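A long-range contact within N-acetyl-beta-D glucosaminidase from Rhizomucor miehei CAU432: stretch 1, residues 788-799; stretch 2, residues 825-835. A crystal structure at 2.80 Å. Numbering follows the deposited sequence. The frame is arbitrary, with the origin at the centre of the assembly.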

# COMPACT_ATOMS: atom_id res chain seq x y z
N LYS A 788 34.68 -3.83 -27.90
CA LYS A 788 34.24 -4.74 -28.95
C LYS A 788 33.07 -4.18 -29.78
O LYS A 788 32.67 -4.80 -30.77
CB LYS A 788 33.87 -6.10 -28.35
N LEU A 789 32.54 -3.03 -29.39
CA LEU A 789 31.41 -2.42 -30.09
C LEU A 789 31.86 -1.08 -30.69
O LEU A 789 32.66 -1.07 -31.63
CB LEU A 789 30.22 -2.25 -29.14
CG LEU A 789 29.68 -3.50 -28.45
CD1 LEU A 789 28.41 -3.15 -27.68
CD2 LEU A 789 29.42 -4.61 -29.46
N PHE A 790 31.33 0.03 -30.18
CA PHE A 790 31.87 1.36 -30.47
C PHE A 790 32.94 1.57 -29.41
O PHE A 790 32.86 0.99 -28.33
CB PHE A 790 30.78 2.43 -30.36
CG PHE A 790 29.62 2.21 -31.30
CD1 PHE A 790 28.65 1.26 -31.01
CD2 PHE A 790 29.51 2.94 -32.47
CE1 PHE A 790 27.59 1.06 -31.88
CE2 PHE A 790 28.45 2.74 -33.33
CZ PHE A 790 27.49 1.80 -33.04
N GLY A 791 33.94 2.38 -29.69
CA GLY A 791 35.08 2.46 -28.78
C GLY A 791 34.92 3.50 -27.70
O GLY A 791 33.80 3.85 -27.31
N GLU A 792 36.06 3.97 -27.21
CA GLU A 792 36.15 5.21 -26.45
C GLU A 792 35.97 6.38 -27.41
O GLU A 792 35.26 7.34 -27.11
CB GLU A 792 37.51 5.32 -25.78
CG GLU A 792 37.75 4.30 -24.68
CD GLU A 792 37.16 4.76 -23.36
OE1 GLU A 792 37.65 5.79 -22.84
OE2 GLU A 792 36.23 4.11 -22.86
N ARG A 793 36.65 6.30 -28.55
CA ARG A 793 36.59 7.33 -29.58
C ARG A 793 35.32 7.12 -30.40
O ARG A 793 35.35 6.58 -31.51
CB ARG A 793 37.85 7.31 -30.45
CG ARG A 793 39.15 7.58 -29.69
CD ARG A 793 39.45 9.07 -29.48
NE ARG A 793 38.32 9.82 -28.90
CZ ARG A 793 38.13 10.07 -27.60
NH1 ARG A 793 38.98 9.64 -26.67
NH2 ARG A 793 37.05 10.76 -27.22
N SER A 794 34.20 7.55 -29.83
CA SER A 794 32.89 7.24 -30.35
C SER A 794 31.88 8.34 -30.08
O SER A 794 32.00 9.10 -29.11
CB SER A 794 32.39 5.95 -29.70
OG SER A 794 32.36 6.09 -28.29
N GLY A 795 30.87 8.41 -30.94
CA GLY A 795 29.81 9.41 -30.82
C GLY A 795 28.65 9.07 -31.74
O GLY A 795 28.54 7.95 -32.20
N GLY A 796 27.79 10.05 -32.01
CA GLY A 796 26.66 9.82 -32.90
C GLY A 796 25.75 11.02 -33.00
O GLY A 796 26.08 12.11 -32.52
N MET A 797 24.59 10.82 -33.61
CA MET A 797 23.61 11.89 -33.78
C MET A 797 22.19 11.36 -33.65
O MET A 797 21.97 10.15 -33.66
CB MET A 797 23.80 12.57 -35.14
CG MET A 797 23.36 11.72 -36.33
SD MET A 797 23.88 12.42 -37.90
CE MET A 797 25.61 12.01 -37.87
N ALA A 798 21.23 12.28 -33.55
CA ALA A 798 19.82 11.92 -33.36
C ALA A 798 18.90 13.11 -33.66
O ALA A 798 19.37 14.22 -33.90
CB ALA A 798 19.59 11.42 -31.94
N CYS A 799 17.60 12.85 -33.64
CA CYS A 799 16.59 13.88 -33.86
C CYS A 799 16.98 14.84 -34.99
O CYS A 799 16.93 16.06 -34.84
CB CYS A 799 16.31 14.61 -32.55
SG CYS A 799 15.89 13.47 -31.20
N GLN A 825 36.21 15.70 -36.12
CA GLN A 825 37.03 16.72 -35.44
C GLN A 825 37.29 16.33 -33.99
O GLN A 825 38.42 16.45 -33.50
CB GLN A 825 36.35 18.10 -35.47
CG GLN A 825 36.16 18.71 -36.86
CD GLN A 825 37.45 19.26 -37.44
OE1 GLN A 825 37.69 20.47 -37.40
NE2 GLN A 825 38.28 18.37 -38.00
N ARG A 826 36.24 15.84 -33.32
CA ARG A 826 36.34 15.41 -31.92
C ARG A 826 37.10 14.09 -31.71
O ARG A 826 37.19 13.60 -30.58
CB ARG A 826 34.93 15.27 -31.32
CG ARG A 826 34.15 16.56 -31.22
CD ARG A 826 32.71 16.26 -30.85
NE ARG A 826 31.92 17.47 -30.57
CZ ARG A 826 30.73 17.46 -29.97
NH1 ARG A 826 30.16 16.32 -29.58
NH2 ARG A 826 30.10 18.61 -29.76
N GLY A 827 37.63 13.51 -32.79
CA GLY A 827 38.42 12.29 -32.69
C GLY A 827 37.62 11.02 -32.80
O GLY A 827 38.17 9.93 -32.65
N VAL A 828 36.32 11.14 -33.09
CA VAL A 828 35.44 9.99 -33.14
C VAL A 828 35.76 9.13 -34.35
O VAL A 828 35.77 9.63 -35.48
CB VAL A 828 33.96 10.42 -33.23
CG1 VAL A 828 33.06 9.21 -33.46
CG2 VAL A 828 33.54 11.17 -31.97
N THR A 829 36.04 7.86 -34.11
CA THR A 829 36.29 6.89 -35.18
C THR A 829 35.05 6.05 -35.54
O THR A 829 34.92 5.62 -36.69
CB THR A 829 37.46 5.94 -34.80
OG1 THR A 829 37.18 5.30 -33.56
CG2 THR A 829 38.75 6.72 -34.67
N LYS A 830 34.16 5.82 -34.58
CA LYS A 830 32.96 5.00 -34.80
C LYS A 830 31.71 5.75 -34.37
O LYS A 830 31.65 6.26 -33.26
CB LYS A 830 33.07 3.68 -34.03
CG LYS A 830 34.22 2.79 -34.50
CD LYS A 830 34.54 1.70 -33.48
CE LYS A 830 35.86 1.00 -33.79
NZ LYS A 830 35.74 0.02 -34.90
N SER A 831 30.70 5.81 -35.25
CA SER A 831 29.54 6.68 -35.05
C SER A 831 28.21 5.92 -34.99
O SER A 831 27.96 5.04 -35.80
CB SER A 831 29.48 7.74 -36.16
OG SER A 831 28.40 8.63 -35.97
N TYR A 832 27.36 6.30 -34.04
CA TYR A 832 26.13 5.59 -33.71
C TYR A 832 24.90 6.38 -34.13
O TYR A 832 24.59 7.41 -33.53
CB TYR A 832 26.11 5.36 -32.20
CG TYR A 832 24.97 4.52 -31.64
CD1 TYR A 832 24.62 3.29 -32.19
CD2 TYR A 832 24.28 4.94 -30.50
CE1 TYR A 832 23.60 2.53 -31.65
CE2 TYR A 832 23.27 4.18 -29.95
CZ TYR A 832 22.93 2.97 -30.53
OH TYR A 832 21.91 2.23 -29.96
N VAL A 833 24.21 5.91 -35.16
CA VAL A 833 22.92 6.48 -35.55
C VAL A 833 21.82 5.50 -35.14
O VAL A 833 21.67 4.44 -35.74
CB VAL A 833 22.86 6.76 -37.06
CG1 VAL A 833 21.48 7.29 -37.45
CG2 VAL A 833 23.95 7.74 -37.45
N ASP A 834 21.06 5.87 -34.12
CA ASP A 834 20.16 4.94 -33.46
C ASP A 834 18.73 5.10 -33.95
O ASP A 834 18.29 6.21 -34.22
CB ASP A 834 20.22 5.11 -31.93
CG ASP A 834 19.78 6.49 -31.46
OD1 ASP A 834 20.35 7.50 -31.92
OD2 ASP A 834 18.86 6.57 -30.62
N TRP A 835 18.04 3.97 -34.08
CA TRP A 835 16.60 3.92 -34.36
C TRP A 835 16.24 4.72 -35.60
O TRP A 835 15.66 5.80 -35.50
CB TRP A 835 15.82 4.41 -33.13
CG TRP A 835 14.31 4.21 -33.19
CD1 TRP A 835 13.56 3.84 -34.28
CD2 TRP A 835 13.38 4.41 -32.12
NE1 TRP A 835 12.23 3.79 -33.94
CE2 TRP A 835 12.09 4.14 -32.63
CE3 TRP A 835 13.51 4.80 -30.78
CZ2 TRP A 835 10.94 4.23 -31.84
CZ3 TRP A 835 12.37 4.90 -30.00
CH2 TRP A 835 11.10 4.61 -30.53

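The most unusual feature of this contact is how close two parallel strands come at a glycine: Gly796 and Tyr832 lie with their CA atoms 4.3 Å apart. Gly796 CA sits 3.2 Å from Tyr832 O, in a CA-H...O contact, and a CB modelled on Gly796 would fall 2.1 Å from that same oxygen, a clash. The absent side chain is therefore what this spacing demands. Gly795 is less strict: its ideal CB would be tight, at 3.3 Å from Val828 CG2.

Strands 794-799 and 830-834 run parallel, crossing at -28°, and their hydrogen bonds alternate in the usual parallel way. Gly795 reaches to both sides of Ser831: its N donates to Lys830 O at 3.3 Å, and its O accepts from Tyr832 N at 2.7 Å, the shortest bond across the pair. Farther along the bonding slackens, and Met797 N to Tyr832 O is weak at 3.4 Å.

At the start of the ladder, one carbonyl takes several donors. Arg793 O accepts from both Thr829 N and Thr829 OG1, each at 3.0 Å, and weakly from Lys830 N at 3.4 Å. Backbone and side chain of a single threonine thus converge on one acceptor just ahead of the strand. Upstream, Gly827 closes a helix with a Schellman motif, where, at its backbone angles, a CB would be jammed against the carbonyl oxygen of Arg826, so the site calls for glycine.

Phe790, in the loop before the first strand, brings its ring over to the second. The edge of Tyr832 points toward the face of Phe790 in an offset arrangement, centroids 5.0 Å apart and planes at 67°, with Phe790 CZ 3.3 Å from Tyr832 CD1. Ser831 O lies at the edge of the Phe790 ring, 3.4 Å from CE2. On the sheet face shared by Met797 and Val833, apolar packing is looser, with Met797 CG 4.2 Å from Val833 CG2.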